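Local coordinates for protein TrwG component of type IV secretion system (Bartonella birtlesii, PDB 4JF8) that probably serves as the VirB8-family inner-membrane component of a type IV secretion system, the chain here being the part that carries its VirB8 domain, at residues R46-Q51 / A72-A77; R108-N113 / A118-T123; Q51-R56 / A141-T146. All blocks are in the same frame, centred on the assembly; numbering follows the deposited sequence. Where two conformers were deposited one is given.

Contact 1 (R46-Q51 / A72-A77); sequences RYWLNQ and ALLSTA. With EDO (1,2-ethanediol), chain D.
The indole of Trp-48 meets Leu-74 obliquely, CZ3 lying 4.0 Å from Leu-74 CD2. Over one indole face sits Tyr-47 of the same helix, with its CD2 near the ring centre and 3.6 Å above the plane. In turn, Trp-48 CD1 lies in the plane of the Tyr-47 ring, at its edge. The indole also meets the ring of Phe-164 at a shallow angle. At the pyrrole edge, close to the ring plane, Trp-48 NE1 donates to O2 of a 1,2-ethanediol (2.9 Å, N-H...O angle 148°). The diol probably comes from the crystallisation liquor.

Leu-74 is the first residue after helix 64-73 to leave helical backbone angles. Its two methyls divide the work. CD2 goes to the indole, while CD1 touches both Trp-48 CE3 at 4.1 Å and Gln-51 OE1 at 3.5 Å. Gln-51 reaches across because its CG is anti to the backbone N (chi1 -178°) and the chain stays extended beyond it. Both Trp-48 and Gln-51 cross the leucine at about a right angle. Backbone bonds from Leu-74 and Thr-76 to Val-166 tie this turn to strand 164-173.

The same helix forms part of the subunit interface. Tyr-47 OH is hydrogen-bonded to Tyr-47 OH of the second subunit, and Trp-48 meets that tyrosine ring.

Segments 46-51 and 72-77 are thus held by van der Waals packing, with no polar bond between them, and an amide oxygen rests against a methyl. Two indole N-H groups, one from each subunit, are hydrogen-bonded to the same diol.

Contact 2 (R108-N113 / A118-T123); sequences RSIQPN and ATVRFT
A classic beta bulge interrupts the hairpin of strands 101-112 and 117-128, where Arg-108 and Ser-109 both face Arg-121. Arg-121 O accepts from Arg-108 N at 2.8 Å and more weakly from Ser-109 N at 3.3 Å. Beyond the bulge the antiparallel pairing is regular. Gln-111 N donates almost straight to Thr-119 O (2.8 Å, 176°).

Ile-110 and Val-120 lie side by side on the buried face, CG1 to CG1 4.1 Å, and Ile-110 goes on to touch helix 42-57. On the other face Arg-121 NH1 donates to Ser-109 OG at 2.9 Å, with the oxygen nearly in the Arg-121 guanidinium plane.

The Arg-108 guanidinium lies between Arg-121 on one face and Thr-123 CG2 on the other, CG2 being 3.4 Å from Arg-108 NE. The two guanidinium planes are turned 56° apart. Arg-121 and Thr-123 have two conformers each; the Ser-109 bond, sandwich and angle hold for the given ones. At the edge, Arg-108 NH2 makes a weak bond to Phe-122 O (3.1 Å).

Glu-174 takes a salt bridge from each arginine, to Arg-108 NH1 and Arg-121 NE. Its carboxylate probably offsets the gathered positive charge, but Arg-108 NE is buried without a polar partner.

Contact 3 (Q51-R56 / A141-T146); sequences QYVLNR and ATIGYT. With EDO (1,2-ethanediol), chain C.
Val-53 packs against Ile-143 where helix 42-57 lies on the antiparallel sheet, an arrangement consistent with the NTF2-like fold of VirB8 domains. The tight part is small and wholly apolar. Val-53 CG2 meets Ile-143 CD1 at 3.8 Å, and the two side chains cross obliquely. Ala-141 CB stands further off, 4.4 Å from the same methyl. Ile-143 sends CD1 to the helix with CG1 beside its backbone N (chi1 -49°), and the chain runs straight on (chi2 -177°). Val-120 of the neighbouring strand touches both Val-53 and Ile-143.

The loose side is formed by Gln-51 and Asn-55, both partly exposed. A 1,2-ethanediol, probably from the crystallisation liquor, spans two carbonyls there: its O2 donates to Asn-55 O at 2.8 Å and its O1 to Arg-56 O at 2.7 Å. Gln-51 O is gripped twice, by Asn-55 N and by Asn-55 ND2 (2.9 Å), which arrive from opposite faces of its carbonyl plane. Tyr-52 and Arg-56 form a separate, buried flank against strand 164-173, where Tyr-52 is edge-to-face with Tyr-169. The Tyr-52 OH accepts from Arg-56 NH1 at 2.9 Å, and the oxygen lies almost exactly in the guanidinium plane.

Contacts 1 and 3 are small, buried and held by van der Waals packing across their segments; contact 3 is purely apolar, while contact 1 also sets an amide oxygen on a methyl. Both use helix 42-57 and share Gln-51, but contact 1 joins it to the turn after helix 64-73 and contact 3 to the sheet. Tyr-52 OH and Ser-75 OG are hydrogen-bonded between them. Contact 2 is larger and only partly buried. It is built on strand pairing, with apolar side chains under the helix and a polar face with Arg-121 and, at the bulge, Arg-108. Backbone bonds join 118-123 to 141-146. Of the three, contact 1 has the most residues within reach of the second subunit.

Contact 1 (R46-Q51 / A72-A77)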
loop_
_atom_site.group_PDB
_atom_site.type_symbol
_atom_site.label_atom_id
_atom_site.label_comp_id
_atom_site.label_asym_id
_atom_site.label_seq_id
_atom_site.Cartn_x
_atom_site.Cartn_y
_atom_site.Cartn_z
ATOM N N ARG A 46 7.868 -2.390 -12.111
ATOM C CA ARG A 46 6.550 -1.789 -12.357
ATOM C C ARG A 46 5.739 -1.677 -11.068
ATOM O O ARG A 46 5.057 -0.685 -10.863
ATOM C CB ARG A 46 5.758 -2.562 -13.414
ATOM C CG ARG A 46 6.237 -2.312 -14.838
ATOM C CD ARG A 46 5.387 -3.061 -15.836
ATOM N NE ARG A 46 5.595 -2.520 -17.176
ATOM C CZ ARG A 46 5.384 -3.169 -18.316
ATOM N NH1 ARG A 46 4.962 -4.431 -18.327
ATOM N NH2 ARG A 46 5.622 -2.544 -19.457
ATOM N N TYR A 47 5.824 -2.681 -10.194
ATOM C CA TYR A 47 5.127 -2.620 -8.904
ATOM C C TYR A 47 5.556 -1.373 -8.134
ATOM O O TYR A 47 4.698 -0.598 -7.664
ATOM C CB TYR A 47 5.409 -3.875 -8.083
ATOM C CG TYR A 47 4.859 -3.809 -6.680
ATOM C CD1 TYR A 47 3.527 -4.079 -6.432
ATOM C CD2 TYR A 47 5.656 -3.403 -5.603
ATOM C CE1 TYR A 47 3.000 -4.004 -5.150
ATOM C CE2 TYR A 47 5.140 -3.317 -4.316
ATOM C CZ TYR A 47 3.806 -3.604 -4.105
ATOM O OH TYR A 47 3.262 -3.515 -2.841
ATOM N N TRP A 48 6.858 -1.168 -7.988
ATOM C CA TRP A 48 7.364 -0.028 -7.221
ATOM C C TRP A 48 7.101 1.319 -7.889
ATOM O O TRP A 48 6.719 2.284 -7.220
ATOM C CB TRP A 48 8.845 -0.203 -6.851
ATOM C CG TRP A 48 8.984 -1.286 -5.835
ATOM C CD1 TRP A 48 9.487 -2.543 -6.035
ATOM C CD2 TRP A 48 8.544 -1.239 -4.475
ATOM N NE1 TRP A 48 9.380 -3.274 -4.881
ATOM C CE2 TRP A 48 8.795 -2.504 -3.908
ATOM C CE3 TRP A 48 7.929 -0.257 -3.689
ATOM C CZ2 TRP A 48 8.456 -2.797 -2.576
ATOM C CZ3 TRP A 48 7.623 -0.554 -2.381
ATOM C CH2 TRP A 48 7.883 -1.806 -1.843
ATOM N N LEU A 49 7.268 1.377 -9.206
ATOM C CA LEU A 49 6.987 2.599 -9.946
ATOM C C LEU A 49 5.523 2.983 -9.851
ATOM O O LEU A 49 5.196 4.161 -9.707
ATOM C CB LEU A 49 7.399 2.433 -11.409
ATOM C CG LEU A 49 8.926 2.341 -11.607
ATOM C CD1 LEU A 49 9.257 1.707 -12.959
ATOM C CD2 LEU A 49 9.632 3.684 -11.431
ATOM N N ASN A 50 4.651 1.995 -9.978
ATOM C CA ASN A 50 3.222 2.224 -9.833
ATOM C C ASN A 50 2.890 2.745 -8.432
ATOM O O ASN A 50 2.143 3.722 -8.268
ATOM C CB ASN A 50 2.474 0.919 -10.128
ATOM C CG ASN A 50 0.981 1.077 -10.124
ATOM O OD1 ASN A 50 0.437 1.838 -10.928
ATOM N ND2 ASN A 50 0.293 0.322 -9.265
ATOM N N GLN A 51 3.426 2.078 -7.414
ATOM C CA GLN A 51 3.170 2.511 -6.047
ATOM C C GLN A 51 3.640 3.952 -5.883
ATOM O O GLN A 51 2.966 4.777 -5.253
ATOM C CB GLN A 51 3.928 1.621 -5.073
ATOM C CG GLN A 51 3.658 1.995 -3.627
ATOM C CD GLN A 51 4.268 1.045 -2.606
ATOM O OE1 GLN A 51 5.060 1.445 -1.755
ATOM N NE2 GLN A 51 3.913 -0.213 -2.699
ATOM N N ALA A 72 7.646 9.719 0.672
ATOM C CA ALA A 72 8.894 10.098 1.328
ATOM C C ALA A 72 9.833 8.910 1.500
ATOM O O ALA A 72 11.036 9.002 1.248
ATOM C CB ALA A 72 8.623 10.762 2.665
ATOM N N LEU A 73 9.265 7.779 1.924
ATOM C CA LEU A 73 10.087 6.585 2.157
ATOM C C LEU A 73 10.803 6.126 0.903
ATOM O O LEU A 73 11.946 5.679 0.943
ATOM C CB LEU A 73 9.188 5.472 2.697
ATOM C CG LEU A 73 9.882 4.168 3.065
ATOM C CD1 LEU A 73 10.797 4.325 4.275
ATOM C CD2 LEU A 73 8.829 3.086 3.257
ATOM N N LEU A 74 10.124 6.236 -0.231
ATOM C CA LEU A 74 10.618 5.715 -1.495
ATOM C C LEU A 74 11.439 6.704 -2.292
ATOM O O LEU A 74 11.805 6.389 -3.427
ATOM C CB LEU A 74 9.432 5.195 -2.326
ATOM C CG LEU A 74 8.566 4.085 -1.718
ATOM C CD1 LEU A 74 7.546 3.666 -2.750
ATOM C CD2 LEU A 74 9.418 2.899 -1.271
ATOM N N SER A 75 11.754 7.852 -1.700
ATOM C CA SER A 75 12.514 8.916 -2.371
ATOM C C SER A 75 13.867 9.110 -1.719
ATOM O O SER A 75 13.977 9.078 -0.500
ATOM C CB SER A 75 11.757 10.234 -2.252
ATOM O OG SER A 75 10.456 10.183 -2.857
ATOM N N THR A 76 14.897 9.360 -2.515
ATOM C CA THR A 76 16.166 9.802 -1.946
ATOM C C THR A 76 15.968 11.113 -1.222
ATOM O O THR A 76 14.967 11.808 -1.424
ATOM C CB THR A 76 17.233 10.050 -3.018
ATOM O OG1 THR A 76 16.764 11.113 -3.870
ATOM C CG2 THR A 76 17.584 8.771 -3.816
ATOM N N ALA A 77 16.937 11.485 -0.399
ATOM C CA ALA A 77 16.862 12.742 0.332
ATOM C C ALA A 77 16.602 13.943 -0.581
ATOM O O ALA A 77 15.774 14.798 -0.286
ATOM C CB ALA A 77 18.144 12.932 1.137
HETATM C C1 EDO D . 7.938 -6.687 -2.794
HETATM O O1 EDO D . 8.388 -8.046 -2.746
HETATM C C2 EDO D . 7.848 -6.281 -4.253
HETATM O O2 EDO D . 9.194 -6.164 -4.734
#

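Contact 2 (R108-N113 / A118-T123)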
loop_
_atom_site.group_PDB
_atom_site.type_symbol
_atom_site.label_atom_id
_atom_site.label_comp_id
_atom_site.label_asym_id
_atom_site.label_seq_id
_atom_site.Cartn_x
_atom_site.Cartn_y
_atom_site.Cartn_z
ATOM N N ARG A 108 -1.807 4.555 -16.839
ATOM C CA ARG A 108 -2.147 3.903 -18.117
ATOM C C ARG A 108 -1.065 2.966 -18.607
ATOM O O ARG A 108 -1.371 1.949 -19.207
ATOM C CB ARG A 108 -2.473 4.940 -19.190
ATOM C CG ARG A 108 -3.582 5.920 -18.844
ATOM C CD ARG A 108 -3.653 7.082 -19.851
ATOM N NE ARG A 108 -2.759 8.194 -19.498
ATOM C CZ ARG A 108 -2.300 9.126 -20.346
ATOM N NH1 ARG A 108 -2.628 9.082 -21.634
ATOM N NH2 ARG A 108 -1.472 10.098 -19.913
ATOM N N SER A 109 0.197 3.309 -18.385
ATOM C CA SER A 109 1.324 2.444 -18.807
ATOM C C SER A 109 2.563 2.830 -18.051
ATOM O O SER A 109 2.717 3.976 -17.613
ATOM C CB SER A 109 1.548 2.515 -20.322
ATOM O OG SER A 109 1.916 3.811 -20.719
ATOM N N ILE A 110 3.466 1.864 -17.920
ATOM C CA ILE A 110 4.749 2.037 -17.236
ATOM C C ILE A 110 5.794 1.365 -18.094
ATOM O O ILE A 110 5.689 0.153 -18.367
ATOM C CB ILE A 110 4.752 1.363 -15.834
ATOM C CG1 ILE A 110 3.647 1.956 -14.965
ATOM C CG2 ILE A 110 6.120 1.529 -15.182
ATOM C CD1 ILE A 110 3.480 1.262 -13.626
ATOM N N GLN A 111 6.779 2.135 -18.539
ATOM C CA GLN A 111 7.821 1.612 -19.427
ATOM C C GLN A 111 9.213 1.813 -18.829
ATOM O O GLN A 111 9.831 2.866 -19.014
ATOM C CB GLN A 111 7.744 2.269 -20.807
ATOM C CG GLN A 111 6.445 2.007 -21.558
ATOM C CD GLN A 111 6.077 0.530 -21.669
ATOM O OE1 GLN A 111 6.937 -0.358 -21.641
ATOM N NE2 GLN A 111 4.777 0.260 -21.801
ATOM N N PRO A 112 9.725 0.804 -18.111
ATOM C CA PRO A 112 11.107 0.883 -17.677
ATOM C C PRO A 112 12.012 0.600 -18.864
ATOM O O PRO A 112 11.626 -0.158 -19.774
ATOM C CB PRO A 112 11.229 -0.243 -16.643
ATOM C CG PRO A 112 9.860 -0.809 -16.456
ATOM C CD PRO A 112 9.076 -0.441 -17.667
ATOM N N ASN A 113 13.196 1.210 -18.879
ATOM C CA ASN A 113 14.171 0.923 -19.934
ATOM C C ASN A 113 15.150 -0.176 -19.535
ATOM O O ASN A 113 16.013 -0.551 -20.353
ATOM C CB ASN A 113 14.873 2.188 -20.410
ATOM C CG ASN A 113 15.824 2.768 -19.402
ATOM O OD1 ASN A 113 15.968 2.282 -18.273
ATOM N ND2 ASN A 113 16.507 3.816 -19.814
ATOM N N ALA A 118 12.406 5.138 -16.197
ATOM C CA ALA A 118 11.096 4.696 -16.640
ATOM C C ALA A 118 10.269 5.902 -16.991
ATOM O O ALA A 118 10.471 6.994 -16.448
ATOM C CB ALA A 118 10.413 3.891 -15.548
ATOM N N THR A 119 9.331 5.711 -17.900
ATOM C CA THR A 119 8.270 6.671 -18.081
ATOM C C THR A 119 6.960 6.043 -17.645
ATOM O O THR A 119 6.744 4.841 -17.797
ATOM C CB THR A 119 8.146 7.166 -19.524
ATOM O OG1 THR A 119 7.983 6.047 -20.367
ATOM C CG2 THR A 119 9.357 7.909 -19.950
ATOM N N VAL A 120 6.105 6.860 -17.062
ATOM C CA VAL A 120 4.803 6.429 -16.616
ATOM C C VAL A 120 3.773 7.372 -17.211
ATOM O O VAL A 120 3.837 8.577 -16.937
ATOM C CB VAL A 120 4.680 6.429 -15.076
ATOM C CG1 VAL A 120 3.281 5.999 -14.656
ATOM C CG2 VAL A 120 5.752 5.537 -14.448
ATOM N N ARG A 121 2.842 6.843 -18.003
ATOM C CA ARG A 121 1.727 7.615 -18.558
ATOM C C ARG A 121 0.581 7.515 -17.586
ATOM O O ARG A 121 0.193 6.407 -17.239
ATOM C CB ARG A 121 1.296 7.040 -19.905
ATOM C CG ARG A 121 2.253 7.367 -21.033
ATOM C CD ARG A 121 1.910 6.648 -22.325
ATOM N NE ARG A 121 0.572 6.942 -22.800
ATOM C CZ ARG A 121 -0.429 6.072 -22.765
ATOM N NH1 ARG A 121 -0.231 4.854 -22.286
ATOM N NH2 ARG A 121 -1.621 6.411 -23.226
ATOM N N PHE A 122 0.073 8.658 -17.136
ATOM C CA PHE A 122 -1.035 8.687 -16.180
ATOM C C PHE A 122 -1.900 9.889 -16.373
ATOM O O PHE A 122 -1.493 10.903 -16.947
ATOM C CB PHE A 122 -0.544 8.633 -14.714
ATOM C CG PHE A 122 0.216 9.861 -14.256
ATOM C CD1 PHE A 122 -0.392 10.825 -13.481
ATOM C CD2 PHE A 122 1.547 10.051 -14.605
ATOM C CE1 PHE A 122 0.296 11.940 -13.049
ATOM C CE2 PHE A 122 2.247 11.160 -14.162
ATOM C CZ PHE A 122 1.617 12.108 -13.386
ATOM N N THR A 123 -3.133 9.774 -15.897
ATOM C CA THR A 123 -4.059 10.895 -15.918
ATOM C C THR A 123 -4.360 11.343 -14.499
ATOM O O THR A 123 -4.315 10.549 -13.540
ATOM C CB THR A 123 -5.377 10.547 -16.614
ATOM O OG1 THR A 123 -6.067 9.519 -15.885
ATOM C CG2 THR A 123 -5.119 10.139 -18.071
HETATM O O HOH W 1 4.912 4.807 -20.287
#

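Contact 3 (Q51-R56 / A141-T146)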
loop_
_atom_site.group_PDB
_atom_site.type_symbol
_atom_site.label_atom_id
_atom_site.label_comp_id
_atom_site.label_asym_id
_atom_site.label_seq_id
_atom_site.Cartn_x
_atom_site.Cartn_y
_atom_site.Cartn_z
ATOM N N GLN A 51 3.426 2.078 -7.414
ATOM C CA GLN A 51 3.170 2.511 -6.047
ATOM C C GLN A 51 3.640 3.952 -5.883
ATOM O O GLN A 51 2.966 4.777 -5.253
ATOM C CB GLN A 51 3.928 1.621 -5.073
ATOM C CG GLN A 51 3.658 1.995 -3.627
ATOM C CD GLN A 51 4.268 1.045 -2.606
ATOM O OE1 GLN A 51 5.060 1.445 -1.755
ATOM N NE2 GLN A 51 3.913 -0.213 -2.699
ATOM N N TYR A 52 4.796 4.291 -6.451
ATOM C CA TYR A 52 5.325 5.630 -6.312
ATOM C C TYR A 52 4.424 6.687 -6.941
ATOM O O TYR A 52 4.072 7.674 -6.289
ATOM C CB TYR A 52 6.743 5.724 -6.899
ATOM C CG TYR A 52 7.438 7.009 -6.496
ATOM C CD1 TYR A 52 8.012 7.115 -5.230
ATOM C CD2 TYR A 52 7.454 8.138 -7.325
ATOM C CE1 TYR A 52 8.621 8.285 -4.806
ATOM C CE2 TYR A 52 8.063 9.307 -6.908
ATOM C CZ TYR A 52 8.624 9.383 -5.645
ATOM O OH TYR A 52 9.259 10.564 -5.263
ATOM N N VAL A 53 4.045 6.483 -8.193
ATOM C CA VAL A 53 3.238 7.468 -8.884
ATOM C C VAL A 53 1.877 7.607 -8.212
ATOM O O VAL A 53 1.381 8.719 -8.018
ATOM C CB VAL A 53 3.128 7.164 -10.394
ATOM C CG1 VAL A 53 2.115 8.097 -11.047
ATOM C CG2 VAL A 53 4.488 7.331 -11.069
ATOM N N LEU A 54 1.253 6.493 -7.851
ATOM C CA LEU A 54 -0.059 6.576 -7.214
ATOM C C LEU A 54 0.046 7.320 -5.892
ATOM O O LEU A 54 -0.821 8.142 -5.560
ATOM C CB LEU A 54 -0.658 5.186 -6.986
ATOM C CG LEU A 54 -1.140 4.468 -8.250
ATOM C CD1 LEU A 54 -1.640 3.080 -7.892
ATOM C CD2 LEU A 54 -2.240 5.273 -8.941
ATOM N N ASN A 55 1.057 7.029 -5.092
ATOM C CA ASN A 55 1.134 7.658 -3.770
ATOM C C ASN A 55 1.561 9.115 -3.842
ATOM O O ASN A 55 1.128 9.910 -3.010
ATOM C CB ASN A 55 2.016 6.854 -2.822
ATOM C CG ASN A 55 1.291 5.674 -2.249
ATOM O OD1 ASN A 55 0.599 5.799 -1.237
ATOM N ND2 ASN A 55 1.442 4.521 -2.856
ATOM N N ARG A 56 2.353 9.476 -4.832
ATOM C CA ARG A 56 2.858 10.846 -4.932
ATOM C C ARG A 56 1.847 11.788 -5.572
ATOM O O ARG A 56 1.705 12.935 -5.146
ATOM C CB ARG A 56 4.178 10.876 -5.708
ATOM C CG ARG A 56 4.720 12.289 -5.849
ATOM C CD ARG A 56 6.165 12.355 -6.215
ATOM N NE ARG A 56 6.600 13.722 -6.506
ATOM C CZ ARG A 56 7.858 14.142 -6.514
ATOM N NH1 ARG A 56 8.861 13.340 -6.162
ATOM N NH2 ARG A 56 8.125 15.401 -6.847
ATOM N N ALA A 141 5.273 10.894 -16.222
ATOM C CA ALA A 141 6.363 10.988 -15.252
ATOM C C ALA A 141 7.609 10.369 -15.845
ATOM O O ALA A 141 7.546 9.272 -16.411
ATOM C CB ALA A 141 6.032 10.279 -13.955
ATOM N N THR A 142 8.727 11.068 -15.712
ATOM C CA THR A 142 10.033 10.541 -16.126
ATOM C C THR A 142 10.779 10.310 -14.834
ATOM O O THR A 142 10.967 11.243 -14.041
ATOM C CB THR A 142 10.778 11.529 -17.053
ATOM O OG1 THR A 142 9.979 11.772 -18.215
ATOM C CG2 THR A 142 12.119 10.974 -17.450
ATOM N N ILE A 143 11.150 9.062 -14.595
ATOM C CA ILE A 143 11.587 8.625 -13.268
ATOM C C ILE A 143 12.936 7.935 -13.343
ATOM O O ILE A 143 13.137 7.019 -14.145
ATOM C CB ILE A 143 10.575 7.645 -12.660
ATOM C CG1 ILE A 143 9.160 8.217 -12.774
ATOM C CG2 ILE A 143 10.926 7.357 -11.203
ATOM C CD1 ILE A 143 8.083 7.368 -12.137
ATOM N N GLY A 144 13.872 8.378 -12.510
ATOM C CA GLY A 144 15.106 7.641 -12.295
ATOM C C GLY A 144 14.970 6.911 -10.978
ATOM O O GLY A 144 14.416 7.450 -10.010
ATOM N N TYR A 145 15.462 5.683 -10.925
ATOM C CA TYR A 145 15.305 4.852 -9.723
ATOM C C TYR A 145 16.441 3.872 -9.589
ATOM O O TYR A 145 17.161 3.598 -10.551
ATOM C CB TYR A 145 13.949 4.140 -9.704
ATOM C CG TYR A 145 13.775 3.083 -10.766
ATOM C CD1 TYR A 145 14.024 1.753 -10.510
ATOM C CD2 TYR A 145 13.345 3.428 -12.049
ATOM C CE1 TYR A 145 13.849 0.774 -11.485
ATOM C CE2 TYR A 145 13.175 2.471 -13.032
ATOM C CZ TYR A 145 13.410 1.139 -12.745
ATOM O OH TYR A 145 13.221 0.172 -13.716
ATOM N N THR A 146 16.594 3.339 -8.389
ATOM C CA THR A 146 17.619 2.363 -8.071
ATOM C C THR A 146 17.120 1.572 -6.867
ATOM O O THR A 146 16.108 1.912 -6.254
ATOM C CB THR A 146 18.964 3.059 -7.750
ATOM O OG1 THR A 146 20.009 2.082 -7.737
ATOM C CG2 THR A 146 18.909 3.809 -6.426
HETATM C C1 EDO C . -0.064 13.059 -2.012
HETATM O O1 EDO C . 0.494 13.992 -2.953
HETATM C C2 EDO C . 0.907 12.792 -0.896
HETATM O O2 EDO C . 1.948 12.033 -1.438
#